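Local coordinates for uncharacterized protein POB3N (Chaetomium thermophilum var. thermophilum, PDB 4KHB) that forms the N-terminal part of a FACT complex subunit, probably a histone chaperone component that reorganises nucleosomes, and pairs here with an Spt16 domain, at residues E8-I13 with C24-N29; A149-P154 with L178-F183. One frame throughout, in Å; residues are numbered along the deposited sequence.

A chain built from two PH-like domains can be read through one strand pair in each. From the N terminus, contact 1 closes first: residues 24-29 fold back on 8-13, a small loop within the first domain. In the second, contact 2 closes a longer loop between 149-154 and 178-183, part of it not modelled. The two closures lie in series, neither nested nor crossed. The centres of contact 1 and contact 2 are about 33 Å apart, on opposite sides of the chain's centre. Contact 1 pairs the first two strands of a sheet that helix 83-92 packs against, whereas contact 2 pairs strands of the second domain, whose sheet runs on into the Spt16 partner.

Contact 1: residues E8-I13 with C24-N29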
# COMPACT_ATOMS: atom_id res chain seq x y z
N GLU H 8 -12.71 5.41 -25.26
CA GLU H 8 -11.76 4.34 -25.00
C GLU H 8 -12.24 3.52 -23.81
O GLU H 8 -12.38 4.05 -22.70
CB GLU H 8 -10.36 4.89 -24.73
CG GLU H 8 -9.66 5.44 -25.96
CD GLU H 8 -9.22 4.34 -26.90
OE1 GLU H 8 -9.13 3.18 -26.46
OE2 GLU H 8 -8.94 4.65 -28.08
N SER H 9 -12.48 2.24 -24.04
CA SER H 9 -13.07 1.39 -23.01
C SER H 9 -12.09 0.32 -22.58
O SER H 9 -11.29 -0.17 -23.38
CB SER H 9 -14.37 0.77 -23.52
OG SER H 9 -14.98 -0.01 -22.51
N PHE H 10 -12.17 -0.06 -21.30
CA PHE H 10 -11.28 -1.07 -20.74
C PHE H 10 -12.10 -1.96 -19.82
O PHE H 10 -12.87 -1.46 -18.99
CB PHE H 10 -10.13 -0.41 -19.97
CG PHE H 10 -9.20 0.39 -20.84
CD1 PHE H 10 -9.46 1.73 -21.11
CD2 PHE H 10 -8.07 -0.20 -21.39
CE1 PHE H 10 -8.59 2.47 -21.90
CE2 PHE H 10 -7.21 0.53 -22.18
CZ PHE H 10 -7.47 1.87 -22.44
N ASP H 11 -11.95 -3.27 -19.97
CA ASP H 11 -12.77 -4.21 -19.22
C ASP H 11 -12.05 -4.80 -18.02
O ASP H 11 -10.82 -4.78 -17.96
CB ASP H 11 -13.26 -5.32 -20.14
CG ASP H 11 -14.65 -5.05 -20.70
OD1 ASP H 11 -15.53 -4.63 -19.92
OD2 ASP H 11 -14.85 -5.25 -21.92
N HIS H 12 -12.83 -5.31 -17.06
CA HIS H 12 -12.30 -5.99 -15.89
C HIS H 12 -11.43 -5.09 -15.02
O HIS H 12 -10.32 -5.46 -14.63
CB HIS H 12 -11.53 -7.26 -16.28
CG HIS H 12 -11.49 -8.29 -15.20
ND1 HIS H 12 -12.62 -8.86 -14.66
CD2 HIS H 12 -10.44 -8.86 -14.55
CE1 HIS H 12 -12.28 -9.73 -13.72
NE2 HIS H 12 -10.96 -9.74 -13.64
N ILE H 13 -11.94 -3.90 -14.70
CA ILE H 13 -11.19 -2.93 -13.91
C ILE H 13 -11.83 -2.74 -12.53
O ILE H 13 -13.05 -2.63 -12.41
CB ILE H 13 -11.10 -1.58 -14.64
CG1 ILE H 13 -10.51 -1.76 -16.04
CG2 ILE H 13 -10.28 -0.58 -13.82
CD1 ILE H 13 -9.13 -2.39 -16.06
N CYS H 24 -14.50 0.40 -17.58
CA CYS H 24 -13.91 1.74 -17.49
C CYS H 24 -13.89 2.43 -18.85
O CYS H 24 -13.26 1.94 -19.79
CB CYS H 24 -12.48 1.64 -16.94
SG CYS H 24 -11.75 3.23 -16.50
N ARG H 25 -14.58 3.56 -18.95
CA ARG H 25 -14.66 4.31 -20.20
C ARG H 25 -14.03 5.68 -20.11
O ARG H 25 -14.33 6.45 -19.20
CB ARG H 25 -16.11 4.43 -20.67
CG ARG H 25 -16.61 3.17 -21.36
CD ARG H 25 -18.02 2.76 -20.98
NE ARG H 25 -18.71 2.19 -22.14
CZ ARG H 25 -19.84 1.50 -22.07
NH1 ARG H 25 -20.40 1.25 -20.90
NH2 ARG H 25 -20.39 1.03 -23.18
N PHE H 26 -13.10 5.96 -21.02
CA PHE H 26 -12.46 7.26 -21.09
C PHE H 26 -13.04 8.10 -22.25
O PHE H 26 -13.22 7.59 -23.36
CB PHE H 26 -10.95 7.10 -21.23
CG PHE H 26 -10.29 6.53 -20.01
CD1 PHE H 26 -9.89 7.35 -18.97
CD2 PHE H 26 -10.06 5.16 -19.91
CE1 PHE H 26 -9.28 6.83 -17.84
CE2 PHE H 26 -9.45 4.63 -18.78
CZ PHE H 26 -9.06 5.46 -17.75
N ALA H 27 -13.34 9.36 -21.97
CA ALA H 27 -13.80 10.32 -22.98
C ALA H 27 -13.10 11.65 -22.77
O ALA H 27 -12.40 11.84 -21.78
CB ALA H 27 -15.31 10.51 -22.91
N GLU H 28 -13.29 12.57 -23.72
CA GLU H 28 -12.71 13.91 -23.63
C GLU H 28 -13.07 14.68 -22.36
O GLU H 28 -12.26 15.45 -21.85
CB GLU H 28 -13.09 14.73 -24.87
CG GLU H 28 -11.92 15.01 -25.81
CD GLU H 28 -12.33 15.73 -27.08
OE1 GLU H 28 -13.53 16.02 -27.23
OE2 GLU H 28 -11.45 16.00 -27.93
N ASN H 29 -14.29 14.47 -21.85
CA ASN H 29 -14.76 15.26 -20.71
C ASN H 29 -14.51 14.62 -19.34
O ASN H 29 -14.82 15.21 -18.31
CB ASN H 29 -16.26 15.59 -20.86
CG ASN H 29 -17.13 14.35 -20.87
OD1 ASN H 29 -16.80 13.34 -21.49
ND2 ASN H 29 -18.26 14.42 -20.17
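Phe10 and Phe26 meet at about a right angle, their planes turned 81° from each other and their centroids 5.8 Å apart. CD1 and CE1 of Phe10 do the touching, and Phe10 CE1 lies 3.7 Å from Phe26 CD2. Phe10 CD1 sits in the plane of the Phe26 ring, at its edge. Phe10 and Phe26 belong to successive hydrogen-bonded pairs and so lie on one side of the sheet, with Cys24 and the start of the Glu8 side chain; in both, CG is anti to the carbonyl carbon (chi1 -65° in Phe10). Past the corner at His12, Ile13 reaches back over Cys24, its CG1 4.0 Å from Cys24 CB. On the other side Ser9 and Arg25 form a non-hydrogen-bonded pair: Ser9 OG rests 3.8 Å from Arg25 CG, against the aliphatic part of that side chain.

The antiparallel register is set by the hydrogen-bonded pairs Glu8-Phe26 and Phe10-Cys24, each closed by two backbone bonds. Phe26 N donates almost straight to Glu8 O at 2.6 Å, while Phe10 N reaches Cys24 O at 2.7 Å with a bent N-H...O angle of 143°.

Strand 8-11 is an outer strand of the first sheet of this PH domain, and strand 30-35 flanks 22-27 on its far side. Helix 83-92 packs against both phenylalanines through Ile89, and its Arg85 makes a salt bridge with Glu8 OE1 and a cation-pi contact with Phe10. Strand 72-78 of the second sheet supplies Leu75 to Ile13 and Cys24, and Phe78 edge-to-face to Phe10.

Contact 2: residues A149-P154 with L178-F183; sequences AVEFAP and LVEIRF
Phe152 and Leu178 cross obliquely, Phe152 CE2 3.5 Å from Leu178 CD2. Phe152 CG stands anti to the carbonyl carbon (chi1 -53°), and the ring turns its edge to the opposing strand, with Ile181 CG1 in the ring plane 3.9 Å from Phe152 CE2. Leu178 CG, anti to its own backbone N, lies 3.7 Å from Phe152 CE2, and CD2 comes closer still. Val150 sends CG2 to the edge of the Phe183 ring, 4.1 Å from Phe183 CE2. An alanine in place of Phe152 would probably leave Leu178 CD2 and Ile181 CG1 without their aromatic neighbour and open a gap beside them.

The strands are antiparallel neighbours in the second PH-like domain. Val150 and Ile181 exchange two backbone bonds, and Phe152 N adds a third to Val179 O at 3.0 Å. Strand 177-184 pairs on its other edge with a strand of the SPT16D chain, so the sheet runs on across the heterodimer.

On the opposite side extended Glu180 forms a salt bridge with Arg182: OE1 lies 2.9 Å from Arg182 NE in the guanidinium plane, and NE sits above the carboxylate plane. Glu180 OE2 comes within 4.5 Å of Glu151 OE1, a likely repulsion; Asn141 ND2 holds Glu151 OE1.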
# COMPACT_ATOMS: atom_id res chain seq x y z
N ALA H 149 1.39 7.83 15.31
CA ALA H 149 0.48 6.73 15.02
C ALA H 149 -0.57 7.17 14.01
O ALA H 149 -1.21 8.20 14.18
CB ALA H 149 -0.19 6.24 16.30
N VAL H 150 -0.75 6.38 12.95
CA VAL H 150 -1.77 6.65 11.95
C VAL H 150 -2.82 5.55 12.03
O VAL H 150 -2.53 4.39 11.73
CB VAL H 150 -1.18 6.71 10.53
CG1 VAL H 150 -2.28 7.00 9.51
CG2 VAL H 150 -0.10 7.77 10.44
N GLU H 151 -4.02 5.92 12.45
CA GLU H 151 -5.07 4.94 12.73
C GLU H 151 -6.18 4.92 11.69
O GLU H 151 -6.51 5.94 11.08
CB GLU H 151 -5.66 5.17 14.12
CG GLU H 151 -4.70 5.80 15.12
CD GLU H 151 -5.23 5.76 16.53
OE1 GLU H 151 -4.60 6.37 17.42
OE2 GLU H 151 -6.27 5.12 16.76
N PHE H 152 -6.75 3.73 11.48
CA PHE H 152 -7.82 3.55 10.52
C PHE H 152 -9.08 3.04 11.19
O PHE H 152 -9.03 2.47 12.28
CB PHE H 152 -7.36 2.60 9.42
CG PHE H 152 -6.07 2.99 8.77
CD1 PHE H 152 -6.05 3.92 7.75
CD2 PHE H 152 -4.87 2.44 9.21
CE1 PHE H 152 -4.85 4.30 7.15
CE2 PHE H 152 -3.67 2.81 8.62
CZ PHE H 152 -3.66 3.74 7.59
N ALA H 153 -10.22 3.23 10.54
CA ALA H 153 -11.50 2.74 11.04
C ALA H 153 -12.11 1.78 10.04
O ALA H 153 -13.04 2.16 9.31
CB ALA H 153 -12.45 3.89 11.31
N PRO H 154 -11.59 0.55 9.98
CA PRO H 154 -12.10 -0.42 9.00
C PRO H 154 -13.50 -0.89 9.37
O PRO H 154 -14.25 -1.33 8.50
CB PRO H 154 -11.10 -1.57 9.10
CG PRO H 154 -10.59 -1.49 10.51
CD PRO H 154 -10.52 -0.02 10.81
N LEU H 178 -6.25 -3.33 7.64
CA LEU H 178 -5.22 -2.50 8.25
C LEU H 178 -5.83 -1.67 9.37
O LEU H 178 -6.85 -1.00 9.18
CB LEU H 178 -4.56 -1.60 7.21
CG LEU H 178 -3.37 -0.76 7.69
CD1 LEU H 178 -2.28 -1.67 8.23
CD2 LEU H 178 -2.82 0.09 6.56
N VAL H 179 -5.21 -1.73 10.55
CA VAL H 179 -5.75 -1.09 11.73
C VAL H 179 -4.94 0.15 12.11
O VAL H 179 -5.51 1.20 12.44
CB VAL H 179 -5.78 -2.07 12.93
CG1 VAL H 179 -6.21 -1.37 14.19
CG2 VAL H 179 -6.70 -3.24 12.63
N GLU H 180 -3.62 0.03 12.03
CA GLU H 180 -2.72 1.08 12.50
C GLU H 180 -1.33 0.97 11.88
O GLU H 180 -0.85 -0.14 11.64
CB GLU H 180 -2.63 1.03 14.03
CG GLU H 180 -1.80 2.13 14.66
CD GLU H 180 -1.56 1.89 16.14
OE1 GLU H 180 -0.99 0.83 16.48
OE2 GLU H 180 -1.95 2.75 16.96
N ILE H 181 -0.70 2.11 11.61
CA ILE H 181 0.71 2.14 11.23
C ILE H 181 1.43 3.15 12.11
O ILE H 181 0.93 4.26 12.32
CB ILE H 181 0.92 2.52 9.75
CG1 ILE H 181 0.03 1.67 8.85
CG2 ILE H 181 2.39 2.35 9.35
CD1 ILE H 181 0.27 1.88 7.37
N ARG H 182 2.61 2.78 12.60
CA ARG H 182 3.42 3.67 13.42
C ARG H 182 4.74 4.00 12.74
O ARG H 182 5.43 3.11 12.25
CB ARG H 182 3.65 3.05 14.80
CG ARG H 182 2.36 2.75 15.55
CD ARG H 182 2.62 2.31 16.98
NE ARG H 182 1.38 1.97 17.67
CZ ARG H 182 1.24 1.96 18.99
NH1 ARG H 182 2.27 2.27 19.77
NH2 ARG H 182 0.08 1.63 19.53
N PHE H 183 5.10 5.28 12.74
CA PHE H 183 6.35 5.70 12.11
C PHE H 183 7.27 6.30 13.16
O PHE H 183 6.81 7.00 14.07
CB PHE H 183 6.07 6.74 11.03
CG PHE H 183 5.26 6.23 9.87
CD1 PHE H 183 5.88 5.62 8.79
CD2 PHE H 183 3.88 6.35 9.86
CE1 PHE H 183 5.15 5.14 7.72
CE2 PHE H 183 3.13 5.88 8.79
CZ PHE H 183 3.77 5.27 7.72